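Local coordinates for protein putative transcriptional regulator (Salmonella typhimurium, PDB 1YYV) that probably binds DNA as a transcription regulator of the HxlR family, through a winged helix-turn-helix domain, at the interface of chains A and B. Coordinates in Å, arbitrary orientation; residue numbers count along the deposited sequence, not the author numbering. Chains: chain A/B, putative transcriptional regulator.

The interface of chains A and B. Residues chain A 24-25, 28-29, 32; chain B 113-114, 117.
B:Ile113, on helix 107-115, lies against one face of helix 25-33 of chain A and buries 59 Å² there, more than any other residue of the patch. Its two branches divide the work. The gamma-methyl CG2 sits over the first turn, 3.7 Å from CB of A:Ser25 and near that residue's carbonyl oxygen, while the CG1 arm runs on toward the following turns. With chi1 at -74° CG1 lies opposite the carbonyl carbon, and the extended second torsion (158°) carries CD1 along helix 25-33 of chain A toward A:Leu29 and A:Val32. That methyl rests 3.9 Å from CA of A:Leu29, so it reaches the backbone itself as well as the side chain, which crosses the isoleucine at about a right angle. A:Val32 meets the same end tip to tip, its CG2 also 3.9 Å from CD1 of B:Ile113.

A:Val28 is shared between two partners. Its CG1 passes antiparallel to the isoleucine, 4.0 Å from CG2 of B:Ile113; its other methyl, CG2, turns to B:Leu117, with 4.1 Å to CD1.

B:Leu117, at the start of helix 117-125, covers the N-terminal end of the chain A helix. Its CD1 stands 3.9 Å from the backbone N of A:Ser25 and also lies near the carbonyl carbon C of A:Pro24, a van der Waals approach to main chain rather than a polar link.

The contacts described are of van der Waals type, mainly methyl groups against side chains and helix backbone. Repeated by the two-fold axis, this helix-to-helix patch joins the N-terminal helix of one subunit to the C-terminal helical region of the other, consistent with a dimer that would set the spacing of two DNA-binding domains.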
# COMPACT_ATOMS: atom_id res chain seq x y z
N PRO A 24 12.94 -7.13 -3.92
CA PRO A 24 12.79 -5.65 -3.94
C PRO A 24 11.35 -5.11 -4.20
O PRO A 24 11.11 -3.90 -4.07
CB PRO A 24 13.75 -5.20 -5.06
CG PRO A 24 14.68 -6.38 -5.29
CD PRO A 24 13.83 -7.61 -5.00
N SER A 25 10.42 -5.97 -4.59
CA SER A 25 9.03 -5.51 -4.77
C SER A 25 8.44 -5.03 -3.44
O SER A 25 7.52 -4.19 -3.43
CB SER A 25 8.16 -6.63 -5.38
OG SER A 25 8.25 -7.81 -4.60
N VAL A 28 9.43 -1.30 -3.21
CA VAL A 28 8.49 -0.58 -4.08
C VAL A 28 7.11 -0.50 -3.44
O VAL A 28 6.50 0.54 -3.43
CB VAL A 28 8.38 -1.24 -5.46
CG1 VAL A 28 7.35 -0.48 -6.37
CG2 VAL A 28 9.81 -1.41 -6.07
N LEU A 29 6.63 -1.59 -2.88
CA LEU A 29 5.32 -1.57 -2.21
C LEU A 29 5.28 -0.59 -1.03
O LEU A 29 4.36 0.17 -0.92
CB LEU A 29 4.92 -2.99 -1.80
CG LEU A 29 3.76 -3.06 -0.82
CD1 LEU A 29 2.44 -2.92 -1.56
CD2 LEU A 29 3.83 -4.33 0.03
N VAL A 32 5.18 3.12 -2.34
CA VAL A 32 3.96 3.62 -3.02
C VAL A 32 2.76 3.61 -2.09
O VAL A 32 1.68 4.15 -2.41
CB VAL A 32 3.70 2.94 -4.44
CG1 VAL A 32 4.96 2.93 -5.29
CG2 VAL A 32 3.11 1.50 -4.31
N ILE B 113 2.94 -4.28 -9.20
CA ILE B 113 4.29 -4.09 -8.66
C ILE B 113 5.19 -5.25 -9.02
O ILE B 113 6.28 -5.03 -9.49
CB ILE B 113 4.28 -3.86 -7.11
CG1 ILE B 113 3.77 -2.42 -6.80
CG2 ILE B 113 5.70 -4.08 -6.53
CD1 ILE B 113 3.24 -2.25 -5.44
N GLU B 114 4.75 -6.50 -8.82
CA GLU B 114 5.58 -7.62 -9.15
C GLU B 114 5.86 -7.70 -10.66
O GLU B 114 7.00 -7.94 -11.07
CB GLU B 114 4.93 -8.92 -8.68
CG GLU B 114 4.84 -9.12 -7.18
CD GLU B 114 4.01 -10.41 -6.87
OE1 GLU B 114 3.20 -10.79 -7.73
OE2 GLU B 114 4.14 -11.07 -5.81
N LEU B 117 8.28 -4.90 -11.78
CA LEU B 117 9.55 -4.79 -11.04
C LEU B 117 10.78 -4.55 -11.99
O LEU B 117 11.59 -3.68 -11.73
CB LEU B 117 9.76 -6.01 -10.11
CG LEU B 117 10.98 -5.96 -9.16
CD1 LEU B 117 11.01 -4.70 -8.18
CD2 LEU B 117 11.08 -7.26 -8.39